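Choloylglycine hydrolase (Clostridium perfringens, PDB 2BJF) hydrolyses the amide bond of glycine- and taurine-conjugated bile salts as an N-terminal thiol hydrolase, and also transfers bile acyl groups to amines. Local coordinates at residues P220-T224 with P225-F229; L7-K10 with D11-L15; L235-A238 with M239-D243; Y103-L106 with L107-L110. All coordinates share one frame; numbering follows the deposited sequence. Where two conformers were deposited one is given.

Overall arrangement
From the N terminus, interaction 2 comes first and closes the hairpin between strands 3-8 and 14-22 of an antiparallel sheet. Interaction 4 follows as the opening turns of helix 105-112, near the deoxycholate pocket. Interaction 1 then caps the start of helix 225-243, and interaction 3 lies near the other end of that same helix. All four are local and run in series: none encloses or crosses another. Interactions 2 and 3 nevertheless touch, Leu7 CD1 lying 3.8 Å from Arg236 CG, and so join the hairpin to the helix. Interactions 1 and 3 both reach the second subunit, while interaction 4 sits across the chain's centre from both, about 28 and 32 Å away between centres.

Interaction 1. Residues P220-T224 with P225-F229; sequences PGDFT and PASRF
Thr224 and Ser227 meet at the start of helix 225-243, where Thr224 is the N-cap. Threonine suits this place because its hydroxyl can reach a backbone N-H of the first turn: Thr224 OG1, lying between its own backbone N and carbonyl carbon (chi1 61°), accepts a weak bond from Ser227 N at 3.5 Å. The tight, buried part of the contact gathers round the Asp222 carboxylate. Asp222 OD2 takes Thr224 OG1 at 2.6 Å and Thr224 N at 3.0 Å, the second bond closing an Asx turn, while Asp222 OD1 receives Ser227 OG at 2.7 Å from the syn side. Three donors thus fix the rotation of the carboxylate, and its place at the N-terminal end of a helix would be expected to stabilise its negative charge. The looser side is Pro220, partly exposed, its CB 3.4 Å from Ser227 OG. Phe223 sends its CB away from the helix, and its side chain packs on Thr266 and on Asn258 of the second subunit. Arg228 ties the cap to the N-terminal residue, NH1 bonding Cys2 O and NH2 Asn175 OD1; the Pro225 side chain is about 4 Å from bound taurine. Bent at chi3 (-77°), Arg228 brings NE to 2.8 Å from Phe223 O, which lies near the guanidinium plane although NE stands well above the carbonyl plane.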
loop_
_atom_site.group_PDB
_atom_site.type_symbol
_atom_site.label_atom_id
_atom_site.label_comp_id
_atom_site.label_asym_id
_atom_site.label_seq_id
_atom_site.Cartn_x
_atom_site.Cartn_y
_atom_site.Cartn_z
ATOM N N PRO A 220 2.925 4.642 -3.321
ATOM C CA PRO A 220 1.496 4.723 -3.650
ATOM C C PRO A 220 1.255 4.982 -5.137
ATOM O O PRO A 220 1.939 5.815 -5.737
ATOM C CB PRO A 220 1.001 5.896 -2.799
ATOM C CG PRO A 220 2.199 6.741 -2.573
ATOM C CD PRO A 220 3.387 5.817 -2.558
ATOM N N GLY A 221 0.285 4.276 -5.716
ATOM C CA GLY A 221 0.052 4.316 -7.162
ATOM C C GLY A 221 -1.190 5.013 -7.672
ATOM O O GLY A 221 -1.417 5.063 -8.884
ATOM N N ASP A 222 -1.991 5.553 -6.759
ATOM C CA ASP A 222 -3.222 6.241 -7.129
ATOM C C ASP A 222 -2.943 7.675 -7.586
ATOM O O ASP A 222 -1.786 8.103 -7.659
ATOM C CB ASP A 222 -4.193 6.242 -5.954
ATOM C CG ASP A 222 -3.633 6.960 -4.754
ATOM O OD1 ASP A 222 -2.824 6.356 -4.017
ATOM O OD2 ASP A 222 -3.987 8.137 -4.561
ATOM N N PHE A 223 -4.010 8.415 -7.876
ATOM C CA PHE A 223 -3.882 9.747 -8.464
ATOM C C PHE A 223 -4.263 10.889 -7.517
ATOM O O PHE A 223 -4.435 12.028 -7.961
ATOM C CB PHE A 223 -4.679 9.828 -9.774
ATOM C CG PHE A 223 -4.236 8.837 -10.814
ATOM C CD1 PHE A 223 -3.181 9.134 -11.672
ATOM C CD2 PHE A 223 -4.871 7.602 -10.933
ATOM C CE1 PHE A 223 -2.761 8.216 -12.633
ATOM C CE2 PHE A 223 -4.458 6.677 -11.893
ATOM C CZ PHE A 223 -3.404 6.987 -12.745
ATOM N N THR A 224 -4.379 10.598 -6.220
ATOM C CA THR A 224 -4.618 11.660 -5.234
ATOM C C THR A 224 -3.405 12.589 -5.161
ATOM O O THR A 224 -2.286 12.174 -5.481
ATOM C CB THR A 224 -4.928 11.125 -3.814
ATOM O OG1 THR A 224 -3.816 10.363 -3.328
ATOM C CG2 THR A 224 -6.199 10.288 -3.804
ATOM N N PRO A 225 -3.622 13.853 -4.754
ATOM C CA PRO A 225 -2.512 14.801 -4.622
ATOM C C PRO A 225 -1.368 14.302 -3.732
ATOM O O PRO A 225 -0.202 14.476 -4.092
ATOM C CB PRO A 225 -3.178 16.038 -4.019
ATOM C CG PRO A 225 -4.601 15.945 -4.449
ATOM C CD PRO A 225 -4.918 14.479 -4.429
ATOM N N ALA A 226 -1.694 13.684 -2.597
ATOM C CA ALA A 226 -0.667 13.180 -1.679
ATOM C C ALA A 226 0.188 12.078 -2.310
ATOM O O ALA A 226 1.415 12.093 -2.196
ATOM C CB ALA A 226 -1.294 12.704 -0.373
ATOM N N SER A 227 -0.462 11.135 -2.988
ATOM C CA SER A 227 0.250 10.038 -3.644
ATOM C C SER A 227 1.125 10.528 -4.796
ATOM O O SER A 227 2.257 10.063 -4.963
ATOM C CB SER A 227 -0.731 8.973 -4.126
ATOM O OG SER A 227 -1.367 8.361 -3.018
ATOM N N ARG A 228 0.602 11.473 -5.574
ATOM C CA ARG A 228 1.363 12.062 -6.674
ATOM C C ARG A 228 2.576 12.844 -6.173
ATOM O O ARG A 228 3.643 12.788 -6.785
ATOM C CB ARG A 228 0.464 12.928 -7.563
ATOM C CG ARG A 228 -0.536 12.115 -8.374
ATOM C CD ARG A 228 -1.308 12.967 -9.371
ATOM N NE ARG A 228 -2.370 13.760 -8.750
ATOM C CZ ARG A 228 -2.263 15.044 -8.417
ATOM N NH1 ARG A 228 -1.128 15.702 -8.625
ATOM N NH2 ARG A 228 -3.293 15.673 -7.866
ATOM N N PHE A 229 2.412 13.551 -5.053
ATOM C CA PHE A 229 3.513 14.292 -4.427
ATOM C C PHE A 229 4.665 13.350 -4.077
ATOM O O PHE A 229 5.820 13.629 -4.399
ATOM C CB PHE A 229 3.024 15.039 -3.178
ATOM C CG PHE A 229 4.010 16.045 -2.632
ATOM C CD1 PHE A 229 3.830 17.406 -2.859
ATOM C CD2 PHE A 229 5.101 15.634 -1.866
ATOM C CE1 PHE A 229 4.733 18.343 -2.351
ATOM C CE2 PHE A 229 6.009 16.560 -1.354
ATOM C CZ PHE A 229 5.824 17.919 -1.595
#

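Interaction 2. Residues L7-K10 with D11-L15; sequences LETK and DGLHL
Glu8 lays its CG over one face of the His14 imidazole, 4.2 Å from the ring centroid, in a CH-pi contact set toward the rim. With CG anti to the backbone N (chi1 -174°), the glutamate chain reaches over the ring, and the two side chains run side by side on one face of the sheet. Their carboxylate and ring planes are 16° apart. A water links Glu8 OE1 to His14 NE2, 2.8 Å from the latter, at the edge of the ring. In the turn, Thr9 OG1 accepts from Leu13 N at 3.0 Å and more weakly from Asp11 N; threonine serves here because its hydroxyl can reach back across the turn while its CG2 packs on Leu15 CG, 3.7 Å away. Backbone bonds hold these groups in place: Leu7 and Leu15 exchange two, and Thr9 N donates to Leu13 O at 2.8 Å, while Gly12 N reaches Thr9 O at 3.0 Å. Gly12, at phi 90°, takes a backbone shape that the absence of a CB makes easy. Further out, Glu285 OE2 binds His14 ND1 and so fixes the ring's other nitrogen. Leu7 and Leu15 point to the other face, where both meet Phe252 of helix 249-257. The bonds from Gly12 N to Thr9 O and from Thr9 N to Leu13 O, with Gly12 at positive phi in the bulge position, make this a type I turn with a G1 beta bulge, the classic closure of a beta hairpin, here joining strands 3-8 and 14-22.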
loop_
_atom_site.group_PDB
_atom_site.type_symbol
_atom_site.label_atom_id
_atom_site.label_comp_id
_atom_site.label_asym_id
_atom_site.label_seq_id
_atom_site.Cartn_x
_atom_site.Cartn_y
_atom_site.Cartn_z
ATOM N N LEU A 7 13.498 21.378 -12.192
ATOM C CA LEU A 7 14.575 20.441 -12.504
ATOM C C LEU A 7 15.724 21.145 -13.222
ATOM O O LEU A 7 15.502 21.871 -14.192
ATOM C CB LEU A 7 14.021 19.301 -13.369
ATOM C CG LEU A 7 14.753 17.965 -13.506
ATOM C CD1 LEU A 7 14.795 17.204 -12.184
ATOM C CD2 LEU A 7 14.071 17.130 -14.577
ATOM N N GLU A 8 16.946 20.934 -12.734
ATOM C CA GLU A 8 18.142 21.492 -13.369
ATOM C C GLU A 8 18.745 20.500 -14.361
ATOM O O GLU A 8 18.927 19.322 -14.042
ATOM C CB GLU A 8 19.189 21.902 -12.325
ATOM C CG GLU A 8 20.396 22.636 -12.917
ATOM C CD GLU A 8 21.499 22.918 -11.909
ATOM O OE1 GLU A 8 21.362 22.543 -10.725
ATOM O OE2 GLU A 8 22.515 23.527 -12.309
ATOM N N THR A 9 19.056 20.988 -15.560
ATOM C CA THR A 9 19.617 20.149 -16.618
ATOM C C THR A 9 21.114 19.921 -16.437
ATOM O O THR A 9 21.762 20.580 -15.617
ATOM C CB THR A 9 19.377 20.747 -18.026
ATOM O OG1 THR A 9 20.150 21.945 -18.181
ATOM C CG2 THR A 9 17.903 21.053 -18.249
ATOM N N LYS A 10 21.651 18.994 -17.228
ATOM C CA LYS A 10 23.080 18.665 -17.233
ATOM C C LYS A 10 23.995 19.855 -17.557
ATOM O O LYS A 10 25.154 19.882 -17.129
ATOM C CB LYS A 10 23.358 17.501 -18.196
ATOM C CG LYS A 10 22.965 17.761 -19.651
ATOM C CD LYS A 10 23.161 16.525 -20.514
ATOM C CE LYS A 10 22.970 16.834 -21.990
ATOM N NZ LYS A 10 21.549 17.110 -22.335
ATOM N N ASP A 11 23.462 20.829 -18.293
ATOM C CA ASP A 11 24.215 22.013 -18.707
ATOM C C ASP A 11 24.069 23.180 -17.726
ATOM O O ASP A 11 24.667 24.242 -17.920
ATOM C CB ASP A 11 23.783 22.450 -20.113
ATOM C CG ASP A 11 24.027 21.377 -21.161
ATOM O OD1 ASP A 11 25.153 20.841 -21.227
ATOM O OD2 ASP A 11 23.086 21.075 -21.927
ATOM N N GLY A 12 23.278 22.976 -16.676
ATOM C CA GLY A 12 23.033 24.013 -15.670
ATOM C C GLY A 12 21.851 24.927 -15.925
ATOM O O GLY A 12 21.715 25.965 -15.270
ATOM N N LEU A 13 21.000 24.552 -16.878
ATOM C CA LEU A 13 19.783 25.308 -17.162
ATOM C C LEU A 13 18.663 24.863 -16.230
ATOM O O LEU A 13 18.686 23.747 -15.710
ATOM C CB LEU A 13 19.365 25.153 -18.627
ATOM C CG LEU A 13 20.334 25.652 -19.708
ATOM C CD1 LEU A 13 19.777 25.358 -21.091
ATOM C CD2 LEU A 13 20.643 27.139 -19.559
ATOM N N HIS A 14 17.686 25.739 -16.022
ATOM C CA HIS A 14 16.616 25.471 -15.070
ATOM C C HIS A 14 15.256 25.327 -15.732
ATOM O O HIS A 14 14.749 26.260 -16.364
ATOM C CB HIS A 14 16.599 26.538 -13.973
ATOM C CG HIS A 14 17.814 26.511 -13.100
ATOM N ND1 HIS A 14 18.987 27.151 -13.438
ATOM C CD2 HIS A 14 18.047 25.897 -11.917
ATOM C CE1 HIS A 14 19.887 26.942 -12.494
ATOM N NE2 HIS A 14 19.341 26.186 -11.558
ATOM N N LEU A 15 14.684 24.134 -15.594
ATOM C CA LEU A 15 13.363 23.835 -16.121
ATOM C C LEU A 15 12.324 23.941 -15.017
ATOM O O LEU A 15 12.553 23.495 -13.889
ATOM C CB LEU A 15 13.325 22.433 -16.740
ATOM C CG LEU A 15 14.342 22.050 -17.819
ATOM C CD1 LEU A 15 14.172 20.583 -18.188
ATOM C CD2 LEU A 15 14.230 22.932 -19.061
HETATM O O HOH W 1 19.945 24.631 -9.305
HETATM O O HOH W 2 23.505 26.670 -13.321
HETATM O O HOH W 3 20.064 20.046 -21.627
#

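Interaction 3. Residues L235-A238 with M239-D243; sequences LRDA and MIKND
Asp237 and Lys241, one helical turn apart, form the ionic part of the contact: Lys241 NZ reaches Asp237 OD2 at 2.8 Å on the syn lone pair. The long lysine extends beyond CG to span the turn, its CE 3.3 Å from the same oxygen. Neither group depends on the other alone, for Tyr194 OH also binds Asp237 OD2, and Lys241 NZ also donates to Lys201 O of the fourth subunit. The apolar part is a methyl over a flat cation. Ile240 CD1 lies over one face of the Arg236 guanidinium, 3.5 Å from NH1 and offset to the rim. Arg236 extends from CG to NE, and the bond from NE to Ala6 O of strand 3-8 restrains the end of the side chain. Backbone bonds supply the third kind: Met239, Ile240, Lys241 and Asn242 each donate to the carbonyl four residues earlier, as with Lys241 N to Asp237 O at 2.9 Å. Ala238, with only a methyl, packs on Gly264 of the second subunit, whose carbonyl also accepts from Asn242 ND2. The backbone bonds define an alpha helix and the side-chain pairs use its i, i+4 spacing, here in the C-terminal part of helix 225-243, where it meets two other subunits.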
loop_
_atom_site.group_PDB
_atom_site.type_symbol
_atom_site.label_atom_id
_atom_site.label_comp_id
_atom_site.label_asym_id
_atom_site.label_seq_id
_atom_site.Cartn_x
_atom_site.Cartn_y
_atom_site.Cartn_z
ATOM N N LEU A 235 10.936 10.234 -7.683
ATOM C CA LEU A 235 11.394 10.089 -9.071
ATOM C C LEU A 235 12.403 11.177 -9.433
ATOM O O LEU A 235 13.400 10.908 -10.107
ATOM C CB LEU A 235 10.221 10.118 -10.058
ATOM C CG LEU A 235 9.223 8.957 -10.066
ATOM C CD1 LEU A 235 8.156 9.238 -11.097
ATOM C CD2 LEU A 235 9.886 7.620 -10.344
ATOM N N ARG A 236 12.134 12.400 -8.980
ATOM C CA ARG A 236 13.042 13.528 -9.179
ATOM C C ARG A 236 14.362 13.296 -8.445
ATOM O O ARG A 236 15.437 13.449 -9.027
ATOM C CB ARG A 236 12.387 14.828 -8.704
ATOM C CG ARG A 236 13.252 16.068 -8.852
ATOM C CD ARG A 236 12.627 17.256 -8.142
ATOM N NE ARG A 236 13.406 18.473 -8.351
ATOM C CZ ARG A 236 14.383 18.894 -7.553
ATOM N NH1 ARG A 236 14.713 18.203 -6.467
ATOM N NH2 ARG A 236 15.033 20.015 -7.839
ATOM N N ASP A 237 14.268 12.921 -7.170
ATOM C CA ASP A 237 15.446 12.661 -6.345
ATOM C C ASP A 237 16.350 11.593 -6.958
ATOM O O ASP A 237 17.571 11.759 -7.005
ATOM C CB ASP A 237 15.030 12.249 -4.930
ATOM C CG ASP A 237 16.221 11.944 -4.038
ATOM O OD1 ASP A 237 16.998 12.874 -3.732
ATOM O OD2 ASP A 237 16.375 10.772 -3.642
ATOM N N ALA A 238 15.742 10.506 -7.432
ATOM C CA ALA A 238 16.479 9.389 -8.016
ATOM C C ALA A 238 17.250 9.798 -9.264
ATOM O O ALA A 238 18.389 9.371 -9.464
ATOM C CB ALA A 238 15.538 8.246 -8.335
ATOM N N MET A 239 16.628 10.624 -10.100
ATOM C CA MET A 239 17.270 11.069 -11.331
ATOM C C MET A 239 18.461 11.982 -11.050
ATOM O O MET A 239 19.492 11.876 -11.708
ATOM C CB MET A 239 16.274 11.757 -12.260
ATOM C CG MET A 239 16.790 11.897 -13.686
ATOM S SD MET A 239 15.634 12.742 -14.768
ATOM C CE MET A 239 14.364 11.496 -14.956
ATOM N N ILE A 240 18.318 12.868 -10.067
ATOM C CA ILE A 240 19.400 13.782 -9.696
ATOM C C ILE A 240 20.565 13.019 -9.063
ATOM O O ILE A 240 21.727 13.280 -9.374
ATOM C CB ILE A 240 18.901 14.920 -8.769
ATOM C CG1 ILE A 240 17.858 15.776 -9.497
ATOM C CG2 ILE A 240 20.068 15.788 -8.290
ATOM C CD1 ILE A 240 17.042 16.682 -8.593
ATOM N N LYS A 241 20.244 12.058 -8.198
ATOM C CA LYS A 241 21.255 11.234 -7.539
ATOM C C LYS A 241 22.064 10.380 -8.512
ATOM O O LYS A 241 23.295 10.351 -8.444
ATOM C CB LYS A 241 20.607 10.329 -6.491
ATOM C CG LYS A 241 20.352 11.005 -5.170
ATOM C CD LYS A 241 19.600 10.079 -4.244
ATOM C CE LYS A 241 19.526 10.654 -2.852
ATOM N NZ LYS A 241 18.513 9.942 -2.043
ATOM N N ASN A 242 21.368 9.698 -9.417
ATOM C CA ASN A 242 21.995 8.693 -10.272
ATOM C C ASN A 242 22.320 9.140 -11.697
ATOM O O ASN A 242 23.175 8.539 -12.351
ATOM C CB ASN A 242 21.141 7.421 -10.302
ATOM C CG ASN A 242 21.067 6.736 -8.949
ATOM O OD1 ASN A 242 22.076 6.588 -8.257
ATOM N ND2 ASN A 242 19.869 6.310 -8.567
ATOM N N ASP A 243 21.650 10.189 -12.171
ATOM C CA ASP A 243 21.755 10.593 -13.575
ATOM C C ASP A 243 21.736 12.111 -13.783
ATOM O O ASP A 243 21.142 12.607 -14.747
ATOM C CB ASP A 243 20.643 9.924 -14.394
ATOM C CG ASP A 243 20.813 8.420 -14.491
ATOM O OD1 ASP A 243 21.673 7.963 -15.275
ATOM O OD2 ASP A 243 20.084 7.691 -13.783
#

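Interaction 4. Residues Y103-L106 with L107-L110; sequences YNFL and LWVL
Phe105 packs against Trp108 and Val109 in the turn that follows it along helix 105-112. Its CB points away from residues 107-110, but with CG anti to the backbone N (chi1 -176°) the ring swings out alongside the next turn. CE1 comes within 4.1 Å of Trp108 CZ3, the rings meeting obliquely with their planes inclined at 35°. Over one face, CD2, CE2 and CZ all meet Val109 CG2, which lies 3.7 Å from CE2. That methyl is 4.0 Å from the ring centroid, in a CH-pi contact; a beta-branched valine suits the spot, having a methyl close to the backbone to offer. Leu123 of helix 116-123 also touches the Phe105 side chain. Round the helix, Leu106 and Leu110 lie side by side, CD2 to CD1 3.5 Å, both on Cys78 of strand 77-82; the Leu106 side chain is about 7 Å from bound deoxycholate. Main-chain bonds, a water and Tyr64 serve the polar groups: Trp108 N donates to Asn104 O at 2.8 Å, the water joins Tyr103 O to Leu107 N, and Asn104 OD1 turns to Tyr64 OH. With no side-chain hydrogen bond across it, the contact relies on apolar fit for its packing and on backbone i to i+4 bonds to set the spacing of the side chains.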
loop_
_atom_site.group_PDB
_atom_site.type_symbol
_atom_site.label_atom_id
_atom_site.label_comp_id
_atom_site.label_asym_id
_atom_site.label_seq_id
_atom_site.Cartn_x
_atom_site.Cartn_y
_atom_site.Cartn_z
ATOM N N TYR A 103 -7.342 35.851 -9.157
ATOM C CA TYR A 103 -7.163 35.692 -10.604
ATOM C C TYR A 103 -5.915 36.399 -11.145
ATOM O O TYR A 103 -5.413 36.043 -12.214
ATOM C CB TYR A 103 -8.408 36.183 -11.362
ATOM C CG TYR A 103 -8.651 37.677 -11.253
ATOM C CD1 TYR A 103 -8.000 38.577 -12.100
ATOM C CD2 TYR A 103 -9.532 38.190 -10.303
ATOM C CE1 TYR A 103 -8.214 39.947 -11.999
ATOM C CE2 TYR A 103 -9.758 39.561 -10.198
ATOM C CZ TYR A 103 -9.095 40.433 -11.048
ATOM O OH TYR A 103 -9.308 41.789 -10.947
ATOM N N ASN A 104 -5.429 37.397 -10.408
ATOM C CA ASN A 104 -4.328 38.241 -10.870
ATOM C C ASN A 104 -2.972 37.928 -10.231
ATOM O O ASN A 104 -1.959 38.515 -10.614
ATOM C CB ASN A 104 -4.675 39.725 -10.675
ATOM C CG ASN A 104 -3.875 40.643 -11.590
ATOM O OD1 ASN A 104 -3.758 40.395 -12.792
ATOM N ND2 ASN A 104 -3.328 41.714 -11.024
ATOM N N PHE A 105 -2.947 37.003 -9.273
ATOM C CA PHE A 105 -1.719 36.726 -8.520
ATOM C C PHE A 105 -0.543 36.302 -9.400
ATOM O O PHE A 105 0.562 36.824 -9.253
ATOM C CB PHE A 105 -1.948 35.690 -7.412
ATOM C CG PHE A 105 -0.733 35.448 -6.556
ATOM C CD1 PHE A 105 -0.449 36.280 -5.480
ATOM C CD2 PHE A 105 0.137 34.396 -6.836
ATOM C CE1 PHE A 105 0.680 36.066 -4.690
ATOM C CE2 PHE A 105 1.265 34.172 -6.052
ATOM C CZ PHE A 105 1.538 35.010 -4.978
ATOM N N LEU A 106 -0.784 35.353 -10.303
ATOM C CA LEU A 106 0.277 34.831 -11.159
ATOM C C LEU A 106 0.892 35.940 -12.018
ATOM O O LEU A 106 2.116 36.087 -12.069
ATOM C CB LEU A 106 -0.241 33.679 -12.026
ATOM C CG LEU A 106 0.785 32.618 -12.438
ATOM C CD1 LEU A 106 0.099 31.302 -12.732
ATOM C CD2 LEU A 106 1.622 33.059 -13.631
ATOM N N LEU A 107 0.038 36.723 -12.674
ATOM C CA LEU A 107 0.493 37.851 -13.485
ATOM C C LEU A 107 1.196 38.916 -12.637
ATOM O O LEU A 107 2.184 39.501 -13.077
ATOM C CB LEU A 107 -0.673 38.463 -14.272
ATOM C CG LEU A 107 -0.387 39.657 -15.194
ATOM C CD1 LEU A 107 0.667 39.324 -16.249
ATOM C CD2 LEU A 107 -1.671 40.142 -15.850
ATOM N N TRP A 108 0.692 39.151 -11.426
ATOM C CA TRP A 108 1.300 40.115 -10.502
ATOM C C TRP A 108 2.747 39.740 -10.171
ATOM O O TRP A 108 3.621 40.609 -10.107
ATOM C CB TRP A 108 0.460 40.244 -9.224
ATOM C CG TRP A 108 1.078 41.104 -8.154
ATOM C CD1 TRP A 108 1.010 42.465 -8.053
ATOM C CD2 TRP A 108 1.850 40.657 -7.032
ATOM N NE1 TRP A 108 1.693 42.892 -6.940
ATOM C CE2 TRP A 108 2.221 41.805 -6.295
ATOM C CE3 TRP A 108 2.269 39.398 -6.579
ATOM C CZ2 TRP A 108 2.990 41.732 -5.128
ATOM C CZ3 TRP A 108 3.037 39.325 -5.417
ATOM C CH2 TRP A 108 3.386 40.488 -4.706
ATOM N N VAL A 109 2.994 38.445 -9.973
ATOM C CA VAL A 109 4.342 37.943 -9.704
ATOM C C VAL A 109 5.262 38.160 -10.908
ATOM O O VAL A 109 6.347 38.730 -10.772
ATOM C CB VAL A 109 4.325 36.440 -9.307
ATOM C CG1 VAL A 109 5.742 35.871 -9.245
ATOM C CG2 VAL A 109 3.622 36.250 -7.972
ATOM N N LEU A 110 4.815 37.718 -12.080
ATOM C CA LEU A 110 5.651 37.720 -13.278
ATOM C C LEU A 110 5.887 39.110 -13.859
ATOM O O LEU A 110 6.971 39.393 -14.365
ATOM C CB LEU A 110 5.061 36.804 -14.353
ATOM C CG LEU A 110 4.942 35.316 -14.010
ATOM C CD1 LEU A 110 4.393 34.572 -15.206
ATOM C CD2 LEU A 110 6.283 34.731 -13.576
HETATM O O HOH W 4 -2.821 35.696 -13.650
#